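Local coordinates for oxalate--CoA ligase (Arabidopsis thaliana, PDB 5IE2), which belongs to the AMP-binding (ANL) enzyme superfamily, pairing a large N-terminal domain with a smaller C-terminal one, and holds adenosine-5'-triphosphate in a pocket, at residues A81-P85 with G164-L168; K178-L182 with T371-N377; L39-A43 with V70-L74; A44-S49 with D152-L157. Numbering follows the deposited sequence.

Contact 1 of 4, residues A81-P85 with G164-L168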
loop_
_atom_site.group_PDB
_atom_site.type_symbol
_atom_site.label_atom_id
_atom_site.label_comp_id
_atom_site.label_asym_id
_atom_site.label_seq_id
_atom_site.Cartn_x
_atom_site.Cartn_y
_atom_site.Cartn_z
ATOM N N ALA A 81 8.137 -18.479 9.912
ATOM C CA ALA A 81 9.220 -17.601 9.547
ATOM C C ALA A 81 8.655 -16.253 9.165
ATOM O O ALA A 81 7.437 -16.089 9.056
ATOM C CB ALA A 81 10.035 -18.224 8.372
ATOM N N THR A 82 9.548 -15.286 8.957
ATOM C CA THR A 82 9.159 -13.910 8.636
ATOM C C THR A 82 9.450 -13.651 7.159
ATOM O O THR A 82 10.595 -13.846 6.758
ATOM C CB THR A 82 9.959 -12.885 9.515
ATOM O OG1 THR A 82 9.646 -13.121 10.906
ATOM C CG2 THR A 82 9.550 -11.440 9.176
ATOM N N ALA A 83 8.444 -13.221 6.384
ATOM C CA ALA A 83 8.644 -12.896 4.951
ATOM C C ALA A 83 9.177 -11.474 4.798
ATOM O O ALA A 83 8.613 -10.571 5.415
ATOM C CB ALA A 83 7.357 -13.042 4.214
ATOM N N ALA A 84 10.231 -11.279 3.981
ATOM C CA ALA A 84 10.785 -9.962 3.698
ATOM C C ALA A 84 10.716 -9.756 2.166
ATOM O O ALA A 84 11.700 -10.026 1.460
ATOM C CB ALA A 84 12.232 -9.870 4.214
ATOM N N PRO A 85 9.567 -9.309 1.675
ATOM C CA PRO A 85 9.411 -9.034 0.223
ATOM C C PRO A 85 10.261 -7.815 -0.150
ATOM O O PRO A 85 10.313 -6.828 0.592
ATOM C CB PRO A 85 7.920 -8.763 0.068
ATOM C CG PRO A 85 7.367 -8.590 1.456
ATOM C CD PRO A 85 8.319 -9.109 2.442
ATOM N N GLY A 164 6.829 -13.387 14.364
ATOM C CA GLY A 164 7.034 -12.426 13.276
ATOM C C GLY A 164 6.490 -13.033 11.993
ATOM O O GLY A 164 6.532 -14.236 11.808
ATOM N N ALA A 165 5.972 -12.194 11.092
ATOM C CA ALA A 165 5.441 -12.709 9.855
ATOM C C ALA A 165 5.882 -11.879 8.654
ATOM O O ALA A 165 6.001 -12.413 7.550
ATOM C CB ALA A 165 3.859 -12.733 9.927
ATOM N N LEU A 166 6.085 -10.569 8.852
ATOM C CA LEU A 166 6.318 -9.679 7.686
ATOM C C LEU A 166 7.319 -8.638 8.136
ATOM O O LEU A 166 7.234 -8.159 9.269
ATOM C CB LEU A 166 5.007 -9.054 7.224
ATOM C CG LEU A 166 5.106 -7.942 6.185
ATOM C CD1 LEU A 166 5.779 -8.533 4.951
ATOM C CD2 LEU A 166 3.716 -7.398 5.846
ATOM N N PHE A 167 8.322 -8.369 7.317
ATOM C CA PHE A 167 9.296 -7.345 7.650
ATOM C C PHE A 167 9.404 -6.478 6.406
ATOM O O PHE A 167 9.644 -7.028 5.337
ATOM C CB PHE A 167 10.663 -7.939 7.997
ATOM C CG PHE A 167 11.700 -6.888 8.331
ATOM C CD1 PHE A 167 11.725 -6.303 9.581
ATOM C CD2 PHE A 167 12.638 -6.485 7.389
ATOM C CE1 PHE A 167 12.681 -5.315 9.895
ATOM C CE2 PHE A 167 13.622 -5.496 7.699
ATOM C CZ PHE A 167 13.646 -4.943 8.932
ATOM N N LEU A 168 9.208 -5.164 6.576
ATOM C CA LEU A 168 9.176 -4.152 5.493
ATOM C C LEU A 168 9.965 -2.938 5.939
ATOM O O LEU A 168 10.229 -2.767 7.130
ATOM C CB LEU A 168 7.734 -3.701 5.174
ATOM C CG LEU A 168 6.867 -4.792 4.602
ATOM C CD1 LEU A 168 5.434 -4.347 4.530
ATOM C CD2 LEU A 168 7.415 -5.130 3.230
HETATM O O HOH W 1 8.813 -15.601 12.477
HETATM O O HOH W 2 11.377 -6.403 3.230
#

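Contact 2 of 4, residues K178-L182 with T371-N377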
loop_
_atom_site.group_PDB
_atom_site.type_symbol
_atom_site.label_atom_id
_atom_site.label_comp_id
_atom_site.label_asym_id
_atom_site.label_seq_id
_atom_site.Cartn_x
_atom_site.Cartn_y
_atom_site.Cartn_z
ATOM N N LYS A 178 12.712 3.182 7.457
ATOM C CA LYS A 178 12.856 2.502 8.759
ATOM C C LYS A 178 12.394 1.052 8.613
ATOM O O LYS A 178 11.438 0.833 7.889
ATOM C CB LYS A 178 12.026 3.214 9.839
ATOM C CG LYS A 178 12.614 4.507 10.430
ATOM C CD LYS A 178 11.585 5.149 11.352
ATOM C CE LYS A 178 12.211 6.093 12.343
ATOM N NZ LYS A 178 13.377 6.880 11.841
ATOM N N GLY A 179 13.030 0.109 9.321
ATOM C CA GLY A 179 12.612 -1.305 9.333
ATOM C C GLY A 179 11.444 -1.626 10.257
ATOM O O GLY A 179 11.493 -1.335 11.465
ATOM N N VAL A 180 10.409 -2.255 9.700
ATOM C CA VAL A 180 9.168 -2.499 10.411
ATOM C C VAL A 180 8.820 -3.982 10.500
ATOM O O VAL A 180 8.424 -4.557 9.517
ATOM C CB VAL A 180 7.989 -1.749 9.727
ATOM C CG1 VAL A 180 6.717 -1.932 10.531
ATOM C CG2 VAL A 180 8.319 -0.271 9.630
ATOM N N PRO A 181 8.949 -4.578 11.687
ATOM C CA PRO A 181 8.545 -5.972 11.903
ATOM C C PRO A 181 7.064 -6.029 12.268
ATOM O O PRO A 181 6.605 -5.258 13.121
ATOM C CB PRO A 181 9.434 -6.446 13.049
ATOM C CG PRO A 181 9.721 -5.230 13.816
ATOM C CD PRO A 181 9.640 -4.018 12.856
ATOM N N LEU A 182 6.341 -6.911 11.577
ATOM C CA LEU A 182 4.909 -7.116 11.789
ATOM C C LEU A 182 4.647 -8.585 12.073
ATOM O O LEU A 182 5.286 -9.454 11.482
ATOM C CB LEU A 182 4.125 -6.692 10.529
ATOM C CG LEU A 182 4.446 -5.193 10.235
ATOM C CD1 LEU A 182 3.849 -4.845 8.822
ATOM C CD2 LEU A 182 3.856 -4.230 11.323
ATOM N N THR A 371 2.624 -2.033 14.702
ATOM C CA THR A 371 3.909 -2.648 15.028
ATOM C C THR A 371 4.263 -2.451 16.510
ATOM O O THR A 371 3.905 -1.438 17.118
ATOM C CB THR A 371 5.054 -2.103 14.145
ATOM O OG1 THR A 371 6.258 -2.814 14.429
ATOM C CG2 THR A 371 5.313 -0.598 14.346
ATOM N N LYS A 372 4.968 -3.432 17.078
ATOM C CA LYS A 372 5.455 -3.277 18.452
ATOM C C LYS A 372 6.627 -2.304 18.515
ATOM O O LYS A 372 6.964 -1.764 19.577
ATOM C CB LYS A 372 5.910 -4.637 19.001
ATOM C CG LYS A 372 4.749 -5.583 19.190
ATOM C CD LYS A 372 3.779 -4.925 20.227
ATOM C CE LYS A 372 2.695 -5.875 20.583
ATOM N NZ LYS A 372 1.831 -5.315 21.625
ATOM N N GLY A 373 7.292 -2.104 17.377
ATOM C CA GLY A 373 8.424 -1.205 17.376
ATOM C C GLY A 373 9.377 -1.421 16.197
ATOM O O GLY A 373 9.464 -2.504 15.630
ATOM N N TYR A 374 10.080 -0.363 15.833
ATOM C CA TYR A 374 11.079 -0.456 14.771
ATOM C C TYR A 374 12.192 -1.381 15.168
ATOM O O TYR A 374 12.497 -1.489 16.342
ATOM C CB TYR A 374 11.661 0.922 14.453
ATOM C CG TYR A 374 10.643 1.919 13.947
ATOM C CD1 TYR A 374 10.080 1.789 12.667
ATOM C CD2 TYR A 374 10.286 3.017 14.728
ATOM C CE1 TYR A 374 9.128 2.730 12.202
ATOM C CE2 TYR A 374 9.358 3.964 14.272
ATOM C CZ TYR A 374 8.793 3.807 13.019
ATOM O OH TYR A 374 7.878 4.728 12.602
ATOM N N LYS A 375 12.808 -2.033 14.183
ATOM C CA LYS A 375 13.929 -2.927 14.430
ATOM C C LYS A 375 15.206 -2.125 14.676
ATOM O O LYS A 375 15.558 -1.269 13.870
ATOM C CB LYS A 375 14.116 -3.867 13.248
ATOM C CG LYS A 375 15.321 -4.778 13.385
ATOM C CD LYS A 375 15.511 -5.619 12.154
ATOM C CE LYS A 375 16.542 -6.693 12.455
ATOM N NZ LYS A 375 16.789 -7.507 11.256
ATOM N N ASN A 376 15.874 -2.398 15.786
ATOM C CA ASN A 376 17.169 -1.760 16.064
ATOM C C ASN A 376 17.106 -0.248 15.898
ATOM O O ASN A 376 17.814 0.329 15.048
ATOM C CB ASN A 376 18.261 -2.311 15.138
ATOM C CG ASN A 376 18.600 -3.750 15.428
ATOM O OD1 ASN A 376 18.358 -4.256 16.530
ATOM N ND2 ASN A 376 19.168 -4.432 14.430
ATOM N N ASN A 377 16.191 0.386 16.620
ATOM C CA ASN A 377 16.134 1.840 16.598
ATOM C C ASN A 377 15.477 2.295 17.884
ATOM O O ASN A 377 14.349 2.814 17.890
ATOM C CB ASN A 377 15.415 2.378 15.357
ATOM C CG ASN A 377 15.629 3.870 15.183
ATOM O OD1 ASN A 377 15.914 4.586 16.161
ATOM N ND2 ASN A 377 15.523 4.352 13.951
#

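Contact 3 of 4, residues L39-A43 with V70-L74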
loop_
_atom_site.group_PDB
_atom_site.type_symbol
_atom_site.label_atom_id
_atom_site.label_comp_id
_atom_site.label_asym_id
_atom_site.label_seq_id
_atom_site.Cartn_x
_atom_site.Cartn_y
_atom_site.Cartn_z
ATOM N N LEU A 39 -1.230 -26.093 -1.538
ATOM C CA LEU A 39 0.043 -25.746 -2.189
ATOM C C LEU A 39 0.933 -25.040 -1.131
ATOM O O LEU A 39 2.144 -25.237 -1.067
ATOM C CB LEU A 39 -0.181 -24.803 -3.375
ATOM C CG LEU A 39 -0.711 -25.543 -4.584
ATOM C CD1 LEU A 39 -1.169 -24.552 -5.636
ATOM C CD2 LEU A 39 0.442 -26.407 -5.134
ATOM N N ILE A 40 0.275 -24.215 -0.338
ATOM C CA ILE A 40 0.990 -23.480 0.722
ATOM C C ILE A 40 1.498 -24.468 1.794
ATOM O O ILE A 40 2.666 -24.417 2.187
ATOM C CB ILE A 40 0.079 -22.408 1.355
ATOM C CG1 ILE A 40 -0.242 -21.274 0.364
ATOM C CG2 ILE A 40 0.734 -21.814 2.628
ATOM C CD1 ILE A 40 -1.516 -20.472 0.791
ATOM N N GLU A 41 0.645 -25.384 2.237
ATOM C CA GLU A 41 1.045 -26.328 3.297
ATOM C C GLU A 41 2.243 -27.154 2.826
ATOM O O GLU A 41 3.182 -27.451 3.589
ATOM C CB GLU A 41 -0.068 -27.354 3.652
ATOM C CG GLU A 41 -1.204 -26.845 4.466
ATOM C CD GLU A 41 -0.758 -26.392 5.874
ATOM O OE1 GLU A 41 -0.142 -27.173 6.628
ATOM O OE2 GLU A 41 -1.040 -25.221 6.169
ATOM N N ARG A 42 2.171 -27.596 1.574
ATOM C CA ARG A 42 3.244 -28.458 1.057
ATOM C C ARG A 42 4.554 -27.704 0.876
ATOM O O ARG A 42 5.658 -28.219 1.190
ATOM C CB ARG A 42 2.820 -29.113 -0.273
ATOM C CG ARG A 42 1.673 -30.098 0.025
ATOM C CD ARG A 42 0.958 -30.570 -1.297
ATOM N NE ARG A 42 -0.381 -31.157 -1.067
ATOM C CZ ARG A 42 -1.253 -31.390 -2.054
ATOM N NH1 ARG A 42 -0.897 -31.088 -3.301
ATOM N NH2 ARG A 42 -2.472 -31.903 -1.823
ATOM N N ALA A 43 4.438 -26.471 0.385
ATOM C CA ALA A 43 5.624 -25.654 0.263
ATOM C C ALA A 43 6.235 -25.340 1.636
ATOM O O ALA A 43 7.460 -25.295 1.766
ATOM C CB ALA A 43 5.293 -24.296 -0.546
ATOM N N VAL A 70 2.715 -15.323 -4.191
ATOM C CA VAL A 70 1.630 -15.501 -3.206
ATOM C C VAL A 70 1.829 -16.783 -2.389
ATOM O O VAL A 70 1.765 -16.784 -1.132
ATOM C CB VAL A 70 0.242 -15.531 -3.881
ATOM C CG1 VAL A 70 -0.864 -15.828 -2.845
ATOM C CG2 VAL A 70 -0.044 -14.178 -4.574
ATOM N N ILE A 71 2.046 -17.883 -3.122
ATOM C CA ILE A 71 2.201 -19.157 -2.437
ATOM C C ILE A 71 3.386 -19.113 -1.491
ATOM O O ILE A 71 3.279 -19.567 -0.346
ATOM C CB ILE A 71 2.383 -20.322 -3.434
ATOM C CG1 ILE A 71 1.109 -20.463 -4.283
ATOM C CG2 ILE A 71 2.722 -21.681 -2.612
ATOM C CD1 ILE A 71 1.261 -21.370 -5.537
ATOM N N MET A 72 4.533 -18.613 -1.948
ATOM C CA MET A 72 5.724 -18.650 -1.084
ATOM C C MET A 72 5.658 -17.663 0.083
ATOM O O MET A 72 6.157 -17.947 1.178
ATOM C CB MET A 72 7.003 -18.395 -1.901
ATOM C CG MET A 72 7.377 -19.606 -2.874
ATOM S SD MET A 72 7.114 -21.251 -2.121
ATOM C CE MET A 72 8.343 -21.269 -0.777
ATOM N N PHE A 73 5.020 -16.512 -0.128
ATOM C CA PHE A 73 4.782 -15.565 0.981
ATOM C C PHE A 73 4.026 -16.254 2.124
ATOM O O PHE A 73 4.447 -16.199 3.320
ATOM C CB PHE A 73 4.000 -14.342 0.488
ATOM C CG PHE A 73 3.686 -13.349 1.579
ATOM C CD1 PHE A 73 4.642 -12.387 1.928
ATOM C CD2 PHE A 73 2.473 -13.379 2.227
ATOM C CE1 PHE A 73 4.361 -11.440 2.951
ATOM C CE2 PHE A 73 2.175 -12.450 3.248
ATOM C CZ PHE A 73 3.140 -11.495 3.607
ATOM N N LEU A 74 2.928 -16.917 1.749
ATOM C CA LEU A 74 2.111 -17.557 2.791
ATOM C C LEU A 74 2.777 -18.819 3.349
ATOM O O LEU A 74 2.522 -19.170 4.511
ATOM C CB LEU A 74 0.729 -17.905 2.231
ATOM C CG LEU A 74 -0.077 -16.608 1.972
ATOM C CD1 LEU A 74 -1.387 -16.875 1.226
ATOM C CD2 LEU A 74 -0.394 -15.822 3.345
#

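Contact 4 of 4, residues A44-S49 with D152-L157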
loop_
_atom_site.group_PDB
_atom_site.type_symbol
_atom_site.label_atom_id
_atom_site.label_comp_id
_atom_site.label_asym_id
_atom_site.label_seq_id
_atom_site.Cartn_x
_atom_site.Cartn_y
_atom_site.Cartn_z
ATOM N N ALA A 44 5.406 -25.087 2.645
ATOM C CA ALA A 44 5.900 -24.778 3.986
ATOM C C ALA A 44 6.635 -26.014 4.513
ATOM O O ALA A 44 7.679 -25.910 5.149
ATOM C CB ALA A 44 4.741 -24.389 4.932
ATOM N N SER A 45 6.069 -27.181 4.227
ATOM C CA SER A 45 6.716 -28.425 4.639
ATOM C C SER A 45 8.098 -28.567 4.025
ATOM O O SER A 45 9.049 -29.001 4.715
ATOM C CB SER A 45 5.866 -29.625 4.258
ATOM O OG SER A 45 4.837 -29.770 5.209
ATOM N N ARG A 46 8.215 -28.209 2.739
ATOM C CA ARG A 46 9.520 -28.267 2.117
ATOM C C ARG A 46 10.485 -27.236 2.734
ATOM O O ARG A 46 11.684 -27.521 2.906
ATOM C CB ARG A 46 9.410 -28.046 0.613
ATOM C CG ARG A 46 8.634 -29.171 -0.048
ATOM C CD ARG A 46 9.565 -30.252 -0.523
ATOM N NE ARG A 46 10.190 -29.852 -1.791
ATOM C CZ ARG A 46 11.486 -29.976 -2.078
ATOM N NH1 ARG A 46 12.317 -30.514 -1.193
ATOM N NH2 ARG A 46 11.947 -29.587 -3.271
ATOM N N LEU A 47 9.998 -26.034 3.012
ATOM C CA LEU A 47 10.884 -25.030 3.656
ATOM C C LEU A 47 11.445 -25.554 4.993
ATOM O O LEU A 47 12.641 -25.393 5.290
ATOM C CB LEU A 47 10.121 -23.715 3.927
ATOM C CG LEU A 47 9.711 -22.929 2.678
ATOM C CD1 LEU A 47 8.902 -21.667 3.086
ATOM C CD2 LEU A 47 10.993 -22.511 1.935
ATOM N N VAL A 48 10.580 -26.162 5.805
ATOM C CA VAL A 48 11.038 -26.646 7.101
ATOM C C VAL A 48 11.960 -27.870 6.955
ATOM O O VAL A 48 13.034 -27.900 7.539
ATOM C CB VAL A 48 9.840 -26.994 8.016
ATOM C CG1 VAL A 48 10.302 -27.571 9.351
ATOM C CG2 VAL A 48 8.999 -25.755 8.270
ATOM N N SER A 49 11.544 -28.868 6.182
ATOM C CA SER A 49 12.276 -30.145 6.106
ATOM C C SER A 49 13.527 -30.083 5.256
ATOM O O SER A 49 14.490 -30.778 5.527
ATOM C CB SER A 49 11.400 -31.245 5.513
ATOM O OG SER A 49 10.293 -31.510 6.367
ATOM N N ASP A 152 3.717 -33.016 5.056
ATOM C CA ASP A 152 3.905 -33.541 6.386
ATOM C C ASP A 152 4.333 -32.486 7.407
ATOM O O ASP A 152 3.552 -32.085 8.241
ATOM C CB ASP A 152 4.879 -34.733 6.362
ATOM C CG ASP A 152 6.116 -34.478 5.521
ATOM O OD1 ASP A 152 6.228 -33.388 4.933
ATOM O OD2 ASP A 152 6.989 -35.376 5.458
ATOM N N SER A 153 5.587 -32.064 7.339
ATOM C CA SER A 153 6.241 -31.380 8.445
ATOM C C SER A 153 5.659 -30.018 8.798
ATOM O O SER A 153 6.178 -29.353 9.664
ATOM C CB SER A 153 7.736 -31.228 8.165
ATOM O OG SER A 153 7.970 -30.278 7.180
ATOM N N ALA A 154 4.609 -29.611 8.109
ATOM C CA ALA A 154 3.963 -28.367 8.390
ATOM C C ALA A 154 2.821 -28.611 9.347
ATOM O O ALA A 154 2.518 -27.787 10.162
ATOM C CB ALA A 154 3.433 -27.710 7.111
ATOM N N THR A 155 2.170 -29.736 9.194
ATOM C CA THR A 155 0.935 -30.047 9.927
ATOM C C THR A 155 1.065 -29.733 11.410
ATOM O O THR A 155 0.239 -29.015 11.974
ATOM C CB THR A 155 0.531 -31.526 9.781
ATOM O OG1 THR A 155 0.430 -31.860 8.388
ATOM C CG2 THR A 155 -0.808 -31.771 10.466
ATOM N N GLU A 156 2.117 -30.305 11.997
ATOM C CA GLU A 156 2.560 -30.109 13.381
ATOM C C GLU A 156 2.659 -28.643 13.831
ATOM O O GLU A 156 2.349 -28.318 14.971
ATOM C CB GLU A 156 3.936 -30.769 13.539
ATOM C CG GLU A 156 4.332 -31.102 14.956
ATOM C CD GLU A 156 5.713 -31.723 15.034
ATOM O OE1 GLU A 156 6.437 -31.709 14.008
ATOM O OE2 GLU A 156 6.062 -32.230 16.124
ATOM N N LEU A 157 3.122 -27.786 12.928
ATOM C CA LEU A 157 3.407 -26.385 13.203
ATOM C C LEU A 157 2.240 -25.625 13.789
ATOM O O LEU A 157 1.138 -25.654 13.228
ATOM C CB LEU A 157 3.810 -25.691 11.907
ATOM C CG LEU A 157 5.159 -26.127 11.373
ATOM C CD1 LEU A 157 5.443 -25.361 10.129
ATOM C CD2 LEU A 157 6.215 -25.900 12.423
#

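Contact 1 of 4, residues A81-P85 with G164-L168
Ala-81 leads into strand 82-85, which runs beside strand 164-168 in nearly the same direction, 21° apart with the axes 4.2 Å apart at closest approach; its methyl points away from that partner and touches Val-76 of helix 67-78. At Thr-82, OG1 donates to a water (3.1 Å) that in turn donates to Gly-164 O (2.7 Å). Glycine suits this spot, since a CB on Gly-164 would lie only 2.7 Å from Thr-82 OG1. The other branch, Thr-82 CG2, packs on Phe-167 CB (3.9 Å). Ala-83 carries the direct backbone pairing: its N donates to Ala-165 O (2.8 Å) and its O accepts from Phe-167 N (2.9 Å), the two bonds straddling Leu-166 as in a parallel bridge. Ala-84 adds a CA-H...O contact to Phe-167 O (3.5 Å). Pro-85, lacking an N-H, instead offers its ring, with CD 3.6 Å from Leu-166 CD1 and CG 3.9 Å from Leu-168 CD2, while a second water donates to both Pro-85 O (2.9 Å) and Phe-167 O (2.8 Å). On its far side strand 82-85 pairs with strand 58-61. Ala-165 and Leu-166 both face Leu-182, a classic beta bulge in the hairpin 164-169/179-183. The Ala-83/Leu-166 bridge joins edge strand 82-85 of the five-stranded sheet to that hairpin, whose connecting loop carries the Ser/Thr/Gly-rich, P-loop-like signature of the ANL family.

Contact 2 of 4, residues K178-L182 with T371-N377
Two hydrogen bonds tie the loop to the strand: Thr-371 OG1 donates to Pro-181 O (2.8 Å), and Lys-375 N donates to Gly-179 O (3.1 Å). The threonine hydroxyl works twice, because OG1 of Thr-371 also accepts from Gly-373 N (3.2 Å), closing an ST turn; the phi of 160° at Gly-373 would press any CB against the preceding carbonyl. Tyr-374 then lies edge-on to the strand, its CE1 4.0 Å from Val-180 CG2, while Lys-178 stretches its aliphatic chain over one ring face, CD 3.6 Å from the Tyr-374 centroid in a CH-pi contact. Leu-182 CD2 packs on Thr-371 CB (3.7 Å). The polar ends find partners beyond the two segments: Tyr-374 OH bonds Glu-316 OE2, and Lys-375 NZ bonds Asp-101 O and pairs with Asp-103. The side chain of Lys-178 comes within about 6 Å of the bound ATP. Strand 179-183 is thus flanked by strand 164-169 and by this loop, which runs into helix 378-384, N-capped by Asn-377 through Ala-380 N.

Contact 3 of 4, residues L39-A43 with V70-L74
Two helical segments cross here at -57°, their axes 8.7 Å apart at closest approach, and the backbones come nearest at Ile-40 and Ile-71, whose CA atoms are 5.5 Å apart. Each keeps its own i+4 bonding, such as Ala-43 N to Leu-39 O (3.0 Å) and Leu-74 N to Val-70 O (3.1 Å); the side chains that meet are all apolar. Ile-71 touches three residues of the other segment. CD1 of Ile-71 meets Leu-39 CD1 at 4.0 Å, while Ile-71 CG2 lies 4.2 Å from Ile-40 CG1 and 4.2 Å from Ala-43 CB. Since Ile-71 also touches Leu-36, it sits among Leu-36, Leu-39, Ile-40 and Ala-43, and the -57° crossing is close to that of i±4 ridges-into-grooves packing. Ala-43 suits its place: its small methyl admits the flexible Met-72, whose SD lies 3.9 Å from Ala-43 CB. Further along, Ile-40 CD1 meets Leu-74 CD1 at 3.6 Å. Glu-41 and Arg-42 take no part in this packing and form salt bridges with Arg-78 and Asp-139, respectively. Helix 67-78 links the parallel neighbours 58-61 and 82-85, so helix 33-50 is packed against the helix of a beta-alpha-beta crossover, as befits an alpha/beta domain.

Contact 4 of 4, residues A44-S49 with D152-L157
Small hydroxyls do most of the joining between this helical turn and the loop. Ser-45, modelled in two conformers of which one is described, has chi1 near -80° (m), which places OG close to the loop backbone; there it accepts weak hydrogen bonds from Ala-154 N (2.9 Å, strongly bent) and Asp-152 N (3.4 Å), while bonding weakly to Glu-41 O within its helix. With Ser-49 also m and Ser-153 in the p well, Ser-49 OG and Ser-153 OG share a hydrogen bond of 2.8 Å, either being able to donate. Asp-152, likewise p, folds its carboxylate back so that OD1 weakly accepts from Ser-153 N (2.8 Å). Thr-155 (m) turns its OG1 onto Asp-152 O (3.1 Å), bracing the loop internally although the residue is poorly ordered. Apolar contacts complete the fit: Ala-44 CB lies 4.2 Å from Ala-154 CB, where methyls permit close approach, and Val-48, with chi1 t, brings CG2 to 4.0 Å from Leu-157 CD1, the leucine being m,t. Leu-157 O is bonded by Arg-78. Serines and alanines thus let the loop, right after the unmodelled residues 147-151, lie close on the helix, held by one firm hydroxyl pair, two weak bonds to Ser-45 OG and small apolar contacts.

How the contacts relate
The four contacts form a chain through the N-terminal AMP-binding region, from its periphery toward the ATP pocket. Contacts 3 and 4 share helix 33-50, their centres about 11 Å apart, and their segments alternate along the sequence. Contact 3 leads to contact 1, centres about 14 Å apart, because helix 67-78 is followed in the chain by strand 82-85 and Phe-73 rests on Ala-83 and Leu-166. Contact 1 in turn meets contact 2, centres about 11 Å apart, through the hairpin 164-169/179-183, where Leu-168 O with Val-180 N, and Leu-166 O with Leu-182 N, are probable hydrogen bonds. Contacts 2 and 4 mark the extremes, centres about 28 Å apart. The outer helices are thereby connected continuously to the hairpin beside the bound nucleotide.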